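Local coordinates for protein fasciclin I (Drosophila melanogaster, PDB 1O70) that acts as a neural cell adhesion molecule, represented here by the third and fourth FAS1 domains of its extracellular part, at residues Asp69-Lys72 against Met73-Leu77; Ile76-Met79 against His80-Lys83; Val88-Ile91 against Arg92-Ala96; Lys202-Gln205 against Lys206-Leu209. All coordinates share one frame; numbering follows the deposited sequence.

Contact 1: Asp69-Lys72 against Met73-Leu77; sequences DRNK and MRQIL
Asp-69 caps helix 70-79 of the third FAS1 domain and its carbonyl receives Met-73 N, a local contact through the first two turns. As the N-cap, Asp-69 accepts from Lys-72 N through OD1 at 2.9 Å, the donor lying 44° out of the carboxylate plane. Its carbonyl starts the helical ladder, Met-73 N to Asp-69 O at 2.9 Å and nearly straight, and CB and CG of Met-73 lie against that same oxygen. One turn on, Ile-76 N bonds Lys-72 O at 2.8 Å. Arg-74 folds back along the helix. With CG anti to the backbone N (chi1 -166°) and a bend at chi3, its guanidinium is laid over Arg-70 O, which sits 3.2 Å above the plane toward the rim; NH2 is close to this oxygen but poorly angled for a bond. NH1 rests near Asn-71 CA. Beside it, the amides of Asn-71 and Gln-75 are turned 84° against each other, and Gln-75 NE2 gives a weak bond to Asn-71 OD1 at 3.4 Å. Arg-70 NE and Arg-74 NH2 are 4.6 Å apart. Arg-74 NH2 also donates weakly to Asn-34 O, Met-73 packs on Val-66 and Leu-67 of helix 64-67, and Leu-77 lies on Phe-27, Val-30 and Ile-31 of helix 21-33.

Contact 2: Ile76-Met79 against His80-Lys83; sequences ILNM and HIIK
Ile-76 and His-80 lie side by side and point the same way, one turn apart where helix 70-79 gives way to strand 81-82 in the third FAS1 domain. The imidazole turns its ND1 edge back onto the helix: ND1 donates to Ile-76 O at 2.9 Å with an N-H...O angle of 159°. The oxygen is almost in the ring plane, whereas the donor stands 42° out of the carbonyl plane. With CG beside the backbone N (chi1 -77°), the ring is carried back over the last turn, and CE1 comes within 3.9 Å of Ile-76 CG2. Met-79 crosses the histidine obliquely, its CG 4.1 Å from His-80 ND1. The main chain ends the helix with two i to i-3 bonds: His-80 N bonds Leu-77 O at 3.0 Å, and Ile-81 N bonds Asn-78 O at 3.2 Å. Ile-81 sets CG1 3.6 Å from Leu-77 O. His-80 and Ile-82 pair through their backbones with Leu-51 and Thr-49 of strand 48-53, while Phe-27 of helix 21-33 touches the His-80 side chain. Donation from ND1 means that this nitrogen carries a proton, and a side chain thereby supplies the buried carbonyl of Ile-76 with a donor at the point where the chain leaves the helix for the sheet.

Contact 3: Val88-Ile91 against Arg92-Ala96; sequences VDKI and RQKNA
Lys-90 and Lys-94 cross one turn apart on the exposed side of the short helix 88-94, and Lys-94 can be followed outward. Its CB lies 3.5 Å from Lys-90 O, the carbonyl that also accepts a hydrogen bond from Lys-94 N at 2.9 Å. CG is nearer still, 3.1 Å from that oxygen, and meets Lys-90 CE at 4.0 Å; CD keeps to the same methylene. A bend at chi3 (68°) then turns CE and NZ off, leaving the two ammonium nitrogens, Lys-90 NZ and Lys-94 NZ, 6.8 Å apart. Replacing Lys-94 by an alanine would probably leave Lys-90 CE without the CG and CD it rests on, so that its end could swing more freely. In the FAS1 domain this helix follows the edge strand 81-82 and sets Ile-91 and Asn-95 on Phe-113 of strand 110-116. Gln-93, extended beyond CG, lies along Asp-89 O and its NE2 donates weakly to it, whereas Arg-92 runs alongside Val-88, with NH1 3.7 Å from Val-88 CG1 and its NH2 bonded to Gly-117 O. Asp-89 OD1 lies near the guanidinium plane, 4.3 Å from Arg-92 NH1, too far for a salt bridge. At the C-terminal end, Asn-95 N reaches Ile-91 O while its OD1 accepts from Ala-100 N.

Contact 4: Lys202-Gln205 against Lys206-Leu209; sequences KGWQ and KTEL. With SO4 (sulfate ion), chain C.
Lys-202 O, Gly-203 O, Trp-204 O and Gln-205 O each accept the backbone N-H four residues on, from Lys-206 N through Leu-209 N, as helix 201-210 of the fourth FAS1 domain runs on. Gly-203 O is gripped twice: Thr-207 N bonds it at 3.1 Å and Thr-207 OG1 donates to it at 3.2 Å, the two donors coming from opposite faces of the carbonyl plane. The hydroxyl is placed by chi1 of -63°, which sets OG1 beside its own backbone N and over the preceding turn. Thr-207 and Trp-204 point the same way, with OG1 at 4.2 Å from Trp-204 CE3; the indole also packs on Asp-173 and Met-177, and its NE1 bonds Thr-174 OG1. With a valine in place of Thr-207, Gly-203 O would probably lose the hydroxyl donor and keep only the backbone N-H of that residue. Lys-206, extended beyond CG, runs back across Lys-202, with its CE 4.1 Å from Lys-202 CD. A water bridges Gln-205 O and Glu-208 OE2, at 2.8 Å and 3.2 Å. At the beginning of the helix lies a sulfate, probably from the crystallisation liquor; its O2 accepts a hydrogen bond from Lys-202 N at 2.9 Å, and Arg-200 also holds it. Such an anion before the first turn is probably stabilised by the N-terminal end of the helix dipole and by the arginine's charge.

In the fold
Contacts 1, 2 and 3 follow one another along the third FAS1 domain, and contact 4 belongs to the fourth. Contacts 1 and 2 share Ile-76 and Leu-77 and follow helix 70-79 from its cap to strand 81-82, their centres about 10 Å apart. That strand is an edge of the domain's mixed sheet, and helix 88-94 of contact 3 comes next in the chain; the centres of contacts 2 and 3 are about 19 Å apart. Contact 4, on helix 201-210 after strand 193-199, lies about 26 Å from contact 3 and about 38 Å from contact 1, centre to centre. The two domains have matching strand orders, so the four contacts sample two domains of the same fold, paired in this adhesion molecule.

Contact 1: Asp69-Lys72 against Met73-Leu77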
# COMPACT_ATOMS: atom_id res chain seq x y z
N ASP A 69 -12.77 17.92 -0.52
CA ASP A 69 -13.04 17.35 0.79
C ASP A 69 -11.92 17.75 1.75
O ASP A 69 -10.88 17.09 1.82
CB ASP A 69 -13.11 15.83 0.70
CG ASP A 69 -13.68 15.21 1.96
OD1 ASP A 69 -13.16 15.52 3.06
OD2 ASP A 69 -14.64 14.43 1.85
N ARG A 70 -12.14 18.83 2.50
CA ARG A 70 -11.15 19.33 3.44
C ARG A 70 -10.67 18.30 4.46
O ARG A 70 -9.52 18.31 4.89
CB ARG A 70 -11.69 20.57 4.18
CG ARG A 70 -12.03 21.75 3.27
CD ARG A 70 -12.43 22.98 4.08
NE ARG A 70 -11.37 23.39 5.00
CZ ARG A 70 -11.43 24.44 5.81
NH1 ARG A 70 -12.51 25.22 5.82
NH2 ARG A 70 -10.42 24.72 6.61
N ASN A 71 -11.56 17.40 4.85
CA ASN A 71 -11.20 16.39 5.84
C ASN A 71 -10.24 15.36 5.26
O ASN A 71 -9.35 14.86 5.96
CB ASN A 71 -12.46 15.71 6.36
CG ASN A 71 -12.17 14.79 7.52
OD1 ASN A 71 -11.46 13.79 7.38
ND2 ASN A 71 -12.72 15.12 8.69
N LYS A 72 -10.43 15.03 3.99
CA LYS A 72 -9.59 14.07 3.30
C LYS A 72 -8.26 14.70 2.90
O LYS A 72 -7.20 14.10 3.08
CB LYS A 72 -10.30 13.53 2.05
CG LYS A 72 -11.45 12.60 2.39
CD LYS A 72 -12.12 12.04 1.14
CE LYS A 72 -13.24 11.07 1.52
NZ LYS A 72 -13.91 10.49 0.32
N MET A 73 -8.32 15.92 2.37
CA MET A 73 -7.12 16.62 1.97
C MET A 73 -6.11 16.66 3.11
O MET A 73 -4.91 16.53 2.89
CB MET A 73 -7.47 18.04 1.54
CG MET A 73 -7.85 18.16 0.09
SD MET A 73 -6.51 17.57 -0.96
CE MET A 73 -7.28 16.12 -1.65
N ARG A 74 -6.62 16.83 4.32
CA ARG A 74 -5.78 16.88 5.51
C ARG A 74 -5.10 15.52 5.71
O ARG A 74 -3.93 15.45 6.07
CB ARG A 74 -6.63 17.24 6.73
CG ARG A 74 -5.85 17.66 7.97
CD ARG A 74 -6.76 18.31 9.01
NE ARG A 74 -7.64 19.30 8.39
CZ ARG A 74 -8.96 19.15 8.24
NH1 ARG A 74 -9.56 18.04 8.68
NH2 ARG A 74 -9.68 20.09 7.64
N GLN A 75 -5.85 14.44 5.47
CA GLN A 75 -5.28 13.11 5.62
C GLN A 75 -4.23 12.87 4.56
O GLN A 75 -3.20 12.24 4.82
CB GLN A 75 -6.37 12.05 5.50
CG GLN A 75 -7.34 12.06 6.64
CD GLN A 75 -8.28 10.87 6.55
OE1 GLN A 75 -7.87 9.72 6.71
NE2 GLN A 75 -9.55 11.15 6.29
N ILE A 76 -4.50 13.36 3.35
CA ILE A 76 -3.57 13.22 2.26
C ILE A 76 -2.33 14.03 2.56
O ILE A 76 -1.21 13.52 2.46
CB ILE A 76 -4.22 13.69 0.95
CG1 ILE A 76 -5.33 12.70 0.58
CG2 ILE A 76 -3.17 13.84 -0.14
CD1 ILE A 76 -6.04 13.01 -0.72
N LEU A 77 -2.52 15.28 2.96
CA LEU A 77 -1.40 16.13 3.30
C LEU A 77 -0.56 15.50 4.41
O LEU A 77 0.66 15.43 4.30
CB LEU A 77 -1.89 17.51 3.76
CG LEU A 77 -2.40 18.50 2.69
CD1 LEU A 77 -3.16 19.62 3.37
CD2 LEU A 77 -1.22 19.06 1.89

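Contact 2: Ile76-Met79 against His80-Lys83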
# COMPACT_ATOMS: atom_id res chain seq x y z
N ILE A 76 -4.50 13.36 3.35
CA ILE A 76 -3.57 13.22 2.26
C ILE A 76 -2.33 14.03 2.56
O ILE A 76 -1.21 13.52 2.46
CB ILE A 76 -4.22 13.69 0.95
CG1 ILE A 76 -5.33 12.70 0.58
CG2 ILE A 76 -3.17 13.84 -0.14
CD1 ILE A 76 -6.04 13.01 -0.72
N LEU A 77 -2.52 15.28 2.96
CA LEU A 77 -1.40 16.13 3.30
C LEU A 77 -0.56 15.50 4.41
O LEU A 77 0.66 15.43 4.30
CB LEU A 77 -1.89 17.51 3.76
CG LEU A 77 -2.40 18.50 2.69
CD1 LEU A 77 -3.16 19.62 3.37
CD2 LEU A 77 -1.22 19.06 1.89
N ASN A 78 -1.22 15.03 5.47
CA ASN A 78 -0.51 14.43 6.59
C ASN A 78 0.40 13.25 6.28
O ASN A 78 1.41 13.07 6.95
CB ASN A 78 -1.49 14.01 7.68
CG ASN A 78 -2.21 15.18 8.29
OD1 ASN A 78 -1.65 16.26 8.45
ND2 ASN A 78 -3.47 14.97 8.65
N MET A 79 0.05 12.45 5.27
CA MET A 79 0.89 11.31 4.96
C MET A 79 2.14 11.71 4.17
O MET A 79 3.04 10.89 3.97
CB MET A 79 0.10 10.22 4.21
CG MET A 79 -0.44 10.62 2.87
SD MET A 79 -1.23 9.22 2.01
CE MET A 79 -2.77 9.05 2.94
N HIS A 80 2.20 12.97 3.73
CA HIS A 80 3.37 13.47 3.01
C HIS A 80 4.34 14.07 4.02
O HIS A 80 5.40 14.56 3.64
CB HIS A 80 2.99 14.57 2.01
CG HIS A 80 2.35 14.07 0.75
ND1 HIS A 80 1.00 13.81 0.65
CD2 HIS A 80 2.88 13.84 -0.47
CE1 HIS A 80 0.72 13.44 -0.59
NE2 HIS A 80 1.84 13.45 -1.29
N ILE A 81 3.98 14.01 5.30
CA ILE A 81 4.82 14.58 6.36
C ILE A 81 5.43 13.54 7.32
O ILE A 81 4.76 13.04 8.24
CB ILE A 81 4.03 15.61 7.21
CG1 ILE A 81 3.37 16.65 6.31
CG2 ILE A 81 4.95 16.30 8.19
CD1 ILE A 81 2.36 17.53 7.04
N ILE A 82 6.71 13.26 7.11
CA ILE A 82 7.45 12.30 7.91
C ILE A 82 7.98 12.86 9.23
O ILE A 82 8.77 13.80 9.25
CB ILE A 82 8.65 11.76 7.10
CG1 ILE A 82 8.13 11.06 5.84
CG2 ILE A 82 9.49 10.85 7.97
CD1 ILE A 82 9.15 10.92 4.76
N LYS A 83 7.56 12.25 10.33
CA LYS A 83 7.99 12.70 11.65
C LYS A 83 9.43 12.26 11.91
O LYS A 83 9.70 11.49 12.83
CB LYS A 83 7.05 12.12 12.72
CG LYS A 83 5.62 12.64 12.60
CD LYS A 83 4.58 11.61 13.01
CE LYS A 83 4.66 11.28 14.49
NZ LYS A 83 3.72 10.17 14.85

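Contact 3: Val88-Ile91 against Arg92-Ala96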
# COMPACT_ATOMS: atom_id res chain seq x y z
N VAL A 88 18.44 11.28 1.55
CA VAL A 88 18.80 10.09 0.78
C VAL A 88 19.71 9.13 1.53
O VAL A 88 19.42 7.93 1.60
CB VAL A 88 19.47 10.46 -0.54
CG1 VAL A 88 19.89 9.20 -1.27
CG2 VAL A 88 18.50 11.26 -1.40
N ASP A 89 20.81 9.63 2.09
CA ASP A 89 21.73 8.77 2.81
C ASP A 89 21.07 7.99 3.93
O ASP A 89 21.25 6.78 4.04
CB ASP A 89 22.91 9.57 3.39
CG ASP A 89 23.84 10.11 2.31
OD1 ASP A 89 23.96 9.46 1.24
OD2 ASP A 89 24.48 11.17 2.54
N LYS A 90 20.31 8.69 4.77
CA LYS A 90 19.64 8.04 5.89
C LYS A 90 18.64 6.98 5.39
O LYS A 90 18.52 5.91 5.98
CB LYS A 90 18.92 9.09 6.76
CG LYS A 90 18.33 8.55 8.06
CD LYS A 90 19.42 8.09 9.01
CE LYS A 90 18.86 7.33 10.21
NZ LYS A 90 19.97 6.86 11.10
N ILE A 91 17.94 7.28 4.29
CA ILE A 91 16.99 6.35 3.73
C ILE A 91 17.72 5.08 3.27
O ILE A 91 17.28 3.97 3.56
CB ILE A 91 16.22 6.98 2.53
CG1 ILE A 91 15.43 8.20 3.01
CG2 ILE A 91 15.24 5.98 1.93
CD1 ILE A 91 14.78 8.98 1.90
N ARG A 92 18.84 5.26 2.57
CA ARG A 92 19.63 4.11 2.11
C ARG A 92 19.99 3.22 3.29
O ARG A 92 19.78 2.01 3.25
CB ARG A 92 20.94 4.56 1.47
CG ARG A 92 20.90 4.73 -0.02
CD ARG A 92 22.18 4.18 -0.66
NE ARG A 92 22.25 4.49 -2.09
CZ ARG A 92 22.45 5.70 -2.57
NH1 ARG A 92 22.62 6.73 -1.75
NH2 ARG A 92 22.46 5.90 -3.88
N GLN A 93 20.54 3.83 4.33
CA GLN A 93 20.96 3.12 5.53
C GLN A 93 19.84 2.36 6.22
O GLN A 93 20.01 1.19 6.57
CB GLN A 93 21.59 4.09 6.52
CG GLN A 93 22.81 4.79 5.99
CD GLN A 93 23.40 5.76 6.99
OE1 GLN A 93 23.72 5.38 8.12
NE2 GLN A 93 23.55 7.02 6.58
N LYS A 94 18.71 3.02 6.42
CA LYS A 94 17.59 2.39 7.09
C LYS A 94 17.05 1.18 6.33
O LYS A 94 16.49 0.27 6.94
CB LYS A 94 16.47 3.40 7.31
CG LYS A 94 16.85 4.54 8.24
CD LYS A 94 15.61 5.31 8.70
CE LYS A 94 14.76 4.45 9.63
NZ LYS A 94 13.50 5.12 10.04
N ASN A 95 17.22 1.16 5.01
CA ASN A 95 16.73 0.04 4.23
C ASN A 95 17.81 -1.01 3.96
O ASN A 95 17.60 -1.92 3.16
CB ASN A 95 16.14 0.51 2.89
CG ASN A 95 14.76 1.11 3.05
OD1 ASN A 95 14.06 0.85 4.03
ND2 ASN A 95 14.35 1.91 2.07
N ALA A 96 18.95 -0.88 4.62
CA ALA A 96 20.05 -1.82 4.41
C ALA A 96 19.66 -3.26 4.70
O ALA A 96 19.69 -4.11 3.80
CB ALA A 96 21.24 -1.42 5.27

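Contact 4: Lys202-Gln205 against Lys206-Leu209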
# COMPACT_ATOMS: atom_id res chain seq x y z
N LYS A 202 7.91 -12.59 -0.13
CA LYS A 202 8.48 -13.31 1.02
C LYS A 202 7.49 -14.39 1.49
O LYS A 202 7.90 -15.48 1.92
CB LYS A 202 8.77 -12.35 2.17
CG LYS A 202 9.65 -12.95 3.27
CD LYS A 202 9.71 -12.05 4.51
CE LYS A 202 10.13 -10.60 4.18
NZ LYS A 202 11.52 -10.45 3.68
N GLY A 203 6.20 -14.08 1.42
CA GLY A 203 5.18 -15.03 1.81
C GLY A 203 5.19 -16.26 0.92
O GLY A 203 5.18 -17.38 1.44
N TRP A 204 5.21 -16.09 -0.40
CA TRP A 204 5.24 -17.25 -1.29
C TRP A 204 6.57 -17.99 -1.13
O TRP A 204 6.61 -19.22 -1.26
CB TRP A 204 5.04 -16.87 -2.76
CG TRP A 204 3.60 -16.49 -3.07
CD1 TRP A 204 3.15 -15.26 -3.46
CD2 TRP A 204 2.43 -17.34 -2.98
NE1 TRP A 204 1.78 -15.28 -3.61
CE2 TRP A 204 1.32 -16.53 -3.32
CE3 TRP A 204 2.22 -18.69 -2.64
CZ2 TRP A 204 0.01 -17.03 -3.34
CZ3 TRP A 204 0.91 -19.18 -2.66
CH2 TRP A 204 -0.18 -18.35 -3.01
N GLN A 205 7.66 -17.27 -0.85
CA GLN A 205 8.96 -17.92 -0.68
C GLN A 205 8.90 -18.83 0.53
O GLN A 205 9.45 -19.92 0.53
CB GLN A 205 10.08 -16.88 -0.51
CG GLN A 205 10.28 -16.01 -1.74
CD GLN A 205 11.08 -14.74 -1.46
OE1 GLN A 205 11.01 -13.77 -2.22
NE2 GLN A 205 11.84 -14.74 -0.38
N LYS A 206 8.20 -18.37 1.57
CA LYS A 206 8.06 -19.18 2.76
C LYS A 206 7.25 -20.43 2.43
O LYS A 206 7.55 -21.53 2.92
CB LYS A 206 7.36 -18.39 3.85
CG LYS A 206 8.24 -17.33 4.47
CD LYS A 206 7.46 -16.53 5.49
CE LYS A 206 8.33 -15.49 6.16
NZ LYS A 206 7.54 -14.66 7.13
N THR A 207 6.23 -20.27 1.59
CA THR A 207 5.38 -21.37 1.17
C THR A 207 6.21 -22.38 0.37
O THR A 207 5.93 -23.58 0.39
CB THR A 207 4.22 -20.86 0.32
OG1 THR A 207 3.41 -19.99 1.12
CG2 THR A 207 3.37 -22.02 -0.19
N GLU A 208 7.22 -21.88 -0.34
CA GLU A 208 8.09 -22.76 -1.12
C GLU A 208 8.86 -23.68 -0.18
O GLU A 208 9.10 -24.85 -0.51
CB GLU A 208 9.06 -21.93 -1.97
CG GLU A 208 9.70 -22.70 -3.14
CD GLU A 208 10.85 -23.60 -2.71
OE1 GLU A 208 11.22 -24.52 -3.49
OE2 GLU A 208 11.41 -23.38 -1.61
N LEU A 209 9.26 -23.17 0.98
CA LEU A 209 10.00 -23.97 1.95
C LEU A 209 9.07 -24.98 2.60
O LEU A 209 9.46 -26.12 2.84
CB LEU A 209 10.62 -23.08 3.03
CG LEU A 209 11.66 -22.07 2.55
CD1 LEU A 209 12.01 -21.11 3.68
CD2 LEU A 209 12.90 -22.81 2.07
S SO4 C . 9.27 -9.00 -0.35
O1 SO4 C . 9.06 -8.11 -1.49
O2 SO4 C . 7.99 -9.67 -0.04
O3 SO4 C . 10.28 -10.02 -0.65
O4 SO4 C . 9.70 -8.19 0.81
O HOH W 1 11.86 -20.33 -0.74